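Pyruvate kinase (Cryptosporidium parvum, PDB 4DRS) probably catalyses the last step of glycolysis, transferring the phosphoryl group of phosphoenolpyruvate to ADP to give pyruvate and ATP. Local coordinates at residues 44-50 with 375-379. Sequence-based numbering, arbitrary orientation.
Sequences RKTQIIC and VNVMS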
ATOM      1  N   ARG A  44      17.942   3.223  24.385  1.00 50.55           N
ATOM      2  CA  ARG A  44      18.237   2.054  23.560  1.00 46.20           C
ATOM      3  C   ARG A  44      17.319   0.853  23.843  1.00 44.14           C
ATOM      4  O   ARG A  44      17.012   0.543  24.998  1.00 43.53           O
ATOM      5  CB  ARG A  44      19.708   1.669  23.740  1.00 44.73           C
ATOM      6  CG  ARG A  44      20.112   0.346  23.110  1.00 43.59           C
ATOM      7  CD  ARG A  44      21.553  -0.018  23.430  1.00 43.22           C
ATOM      8  NE  ARG A  44      21.919   0.266  24.817  1.00 43.44           N
ATOM      9  CZ  ARG A  44      21.610  -0.500  25.858  1.00 42.36           C
ATOM     10  NH1 ARG A  44      20.915  -1.617  25.697  1.00 42.09           N
ATOM     11  NH2 ARG A  44      21.999  -0.143  27.065  1.00 42.86           N
ATOM     12  N   LYS A  45      16.887   0.188  22.775  1.00 41.67           N
ATOM     13  CA  LYS A  45      15.978  -0.958  22.885  1.00 40.37           C
ATOM     14  C   LYS A  45      16.709  -2.286  22.750  1.00 37.92           C
ATOM     15  O   LYS A  45      16.414  -3.242  23.467  1.00 36.97           O
ATOM     16  CB  LYS A  45      14.866  -0.869  21.839  1.00 40.50           C
ATOM     17  CG  LYS A  45      13.895   0.268  22.076  1.00 41.08           C
ATOM     18  CD  LYS A  45      12.925   0.403  20.916  1.00 42.22           C
ATOM     19  CE  LYS A  45      12.088   1.659  21.050  1.00 43.04           C
ATOM     20  NZ  LYS A  45      11.405   1.709  22.374  1.00 43.05           N
ATOM     21  N   THR A  46      17.666  -2.332  21.832  1.00 37.18           N
ATOM     22  CA  THR A  46      18.454  -3.532  21.608  1.00 37.12           C
ATOM     23  C   THR A  46      19.281  -3.874  22.844  1.00 36.89           C
ATOM     24  O   THR A  46      19.988  -3.028  23.390  1.00 37.01           O
ATOM     25  CB  THR A  46      19.364  -3.378  20.380  1.00 37.38           C
ATOM     26  OG1 THR A  46      18.580  -2.916  19.274  1.00 38.03           O
ATOM     27  CG2 THR A  46      20.018  -4.718  20.010  1.00 37.25           C
ATOM     28  N   GLN A  47      19.164  -5.121  23.281  1.00 36.12           N
ATOM     29  CA  GLN A  47      19.870  -5.595  24.456  1.00 36.06           C
ATOM     30  C   GLN A  47      21.330  -5.879  24.127  1.00 36.19           C
ATOM     31  O   GLN A  47      21.675  -6.188  22.983  1.00 36.16           O
ATOM     32  CB  GLN A  47      19.189  -6.849  25.008  1.00 36.06           C
ATOM     33  CG  GLN A  47      17.700  -6.688  25.305  1.00 36.01           C
ATOM     34  CD  GLN A  47      17.404  -5.912  26.584  1.00 36.43           C
ATOM     35  OE1 GLN A  47      18.295  -5.326  27.206  1.00 36.46           O
ATOM     36  NE2 GLN A  47      16.132  -5.905  26.982  1.00 36.51           N
ATOM     37  N   ILE A  48      22.186  -5.768  25.136  1.00 36.53           N
ATOM     38  CA  ILE A  48      23.619  -5.960  24.951  1.00 36.60           C
ATOM     39  C   ILE A  48      24.132  -7.074  25.850  1.00 37.34           C
ATOM     40  O   ILE A  48      23.975  -7.024  27.075  1.00 37.45           O
ATOM     41  CB  ILE A  48      24.413  -4.657  25.203  1.00 36.45           C
ATOM     42  CG1 ILE A  48      24.088  -3.614  24.130  1.00 36.11           C
ATOM     43  CG2 ILE A  48      25.910  -4.934  25.244  1.00 36.97           C
ATOM     44  CD1 ILE A  48      24.717  -2.256  24.366  1.00 36.73           C
ATOM     45  N   ILE A  49      24.737  -8.079  25.220  1.00 33.78           N
ATOM     46  CA  ILE A  49      25.418  -9.161  25.918  1.00 34.11           C
ATOM     47  C   ILE A  49      26.926  -8.898  25.923  1.00 34.39           C
ATOM     48  O   ILE A  49      27.505  -8.587  24.878  1.00 34.77           O
ATOM     49  CB  ILE A  49      25.134 -10.531  25.262  1.00 34.20           C
ATOM     50  CG1 ILE A  49      23.629 -10.821  25.238  1.00 34.20           C
ATOM     51  CG2 ILE A  49      25.883 -11.642  25.995  1.00 34.14           C
ATOM     52  CD1 ILE A  49      23.256 -12.124  24.556  1.00 33.88           C
ATOM     53  N   CYS A  50      27.548  -9.011  27.095  1.00 34.45           N
ATOM     54  CA  CYS A  50      29.005  -8.880  27.225  1.00 35.71           C
ATOM     55  C   CYS A  50      29.603 -10.169  27.740  1.00 35.58           C
ATOM     56  O   CYS A  50      29.106 -10.750  28.703  1.00 35.12           O
ATOM     57  CB  CYS A  50      29.393  -7.750  28.182  1.00 36.39           C
ATOM     58  SG  CYS A  50      28.799  -6.119  27.706  1.00 39.27           S
ATOM     59  N   VAL A 375      31.540  -1.229  24.794  1.00 55.54           N
ATOM     60  CA  VAL A 375      30.137  -1.313  25.195  1.00 53.39           C
ATOM     61  C   VAL A 375      29.429   0.018  24.974  1.00 52.65           C
ATOM     62  O   VAL A 375      28.336   0.064  24.408  1.00 51.47           O
ATOM     63  CB  VAL A 375      29.987  -1.716  26.677  1.00 53.29           C
ATOM     64  CG1 VAL A 375      28.523  -1.906  27.043  1.00 52.15           C
ATOM     65  CG2 VAL A 375      30.759  -2.988  26.965  1.00 55.04           C
ATOM     66  N   ASN A 376      30.070   1.092  25.421  1.00 52.91           N
ATOM     67  CA  ASN A 376      29.508   2.428  25.333  1.00 53.47           C
ATOM     68  C   ASN A 376      29.270   2.858  23.884  1.00 51.96           C
ATOM     69  O   ASN A 376      28.209   3.385  23.548  1.00 49.63           O
ATOM     70  CB  ASN A 376      30.408   3.422  26.069  1.00 56.03           C
ATOM     71  CG  ASN A 376      29.735   4.755  26.285  1.00 57.60           C
ATOM     72  OD1 ASN A 376      29.790   5.637  25.428  1.00 58.86           O
ATOM     73  ND2 ASN A 376      29.089   4.911  27.435  1.00 58.89           N
ATOM     74  N   VAL A 377      30.266   2.615  23.039  1.00 51.87           N
ATOM     75  CA  VAL A 377      30.155   2.821  21.597  1.00 52.89           C
ATOM     76  C   VAL A 377      29.003   1.990  21.000  1.00 51.11           C
ATOM     77  O   VAL A 377      28.128   2.532  20.315  1.00 49.52           O
ATOM     78  CB  VAL A 377      31.506   2.507  20.901  1.00 54.62           C
ATOM     79  CG1 VAL A 377      31.331   2.224  19.413  1.00 53.98           C
ATOM     80  CG2 VAL A 377      32.491   3.648  21.125  1.00 56.39           C
ATOM     81  N   MET A 378      29.002   0.689  21.288  1.00 50.23           N
ATOM     82  CA  MET A 378      27.986  -0.227  20.773  1.00 50.69           C
ATOM     83  C   MET A 378      26.580   0.228  21.166  1.00 48.09           C
ATOM     84  O   MET A 378      25.660   0.205  20.346  1.00 45.66           O
ATOM     85  CB  MET A 378      28.253  -1.662  21.253  1.00 54.15           C
ATOM     86  CG  MET A 378      27.515  -2.732  20.454  1.00 58.89           C
ATOM     87  SD  MET A 378      28.183  -4.411  20.586  1.00 67.76           S
ATOM     88  CE  MET A 378      27.557  -4.914  22.187  1.00 62.19           C
ATOM     89  N   SER A 379      26.438   0.658  22.417  1.00 46.73           N
ATOM     90  CA  SER A 379      25.169   1.141  22.950  1.00 46.40           C
ATOM     91  C   SER A 379      24.634   2.355  22.186  1.00 46.59           C
ATOM     92  O   SER A 379      23.456   2.398  21.823  1.00 45.86           O
ATOM     93  CB  SER A 379      25.315   1.473  24.437  1.00 46.36           C
ATOM     94  OG  SER A 379      24.101   1.963  24.969  1.00 46.88           O
TER
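In the (beta/alpha)8 barrel of pyruvate kinase, the first strand and the last helix, which follows the eighth strand, are packed nearly antiparallel: the axes of 47-50 and 375-379 make 158° and approach to 10.0 Å. Ile48 fills the gap. Its CA-to-CB bond points toward the helix, and the m,t rotamer extends Ile48 CD1 to 3.7 Å from Ser379 CA, while Ile48 CG2 lies 3.5 Å from Met378 CE. Met378 leaves its backbone sideways, but chi3 of 78° turns the methyl back to Ile48; the same side chain touches Val359 and Leu361 of the eighth strand. Farther along, Cys50 SG meets Val375 CG2 at 3.8 Å. Before the strand, Arg44 has chi1 and chi2 both t and chi3 p, which places Arg44 NE 2.8 Å from Ser379 OG in a hydrogen bond (147° at the hydrogen). Arg44 NH1 donates to Thr46 O at 2.9 Å, tying the guanidinium to the backbone leading into the strand. The chemistry thus implies mainly apolar packing of the last helix over the seam between first and eighth strands, with one directional polar bond at its partly exposed end.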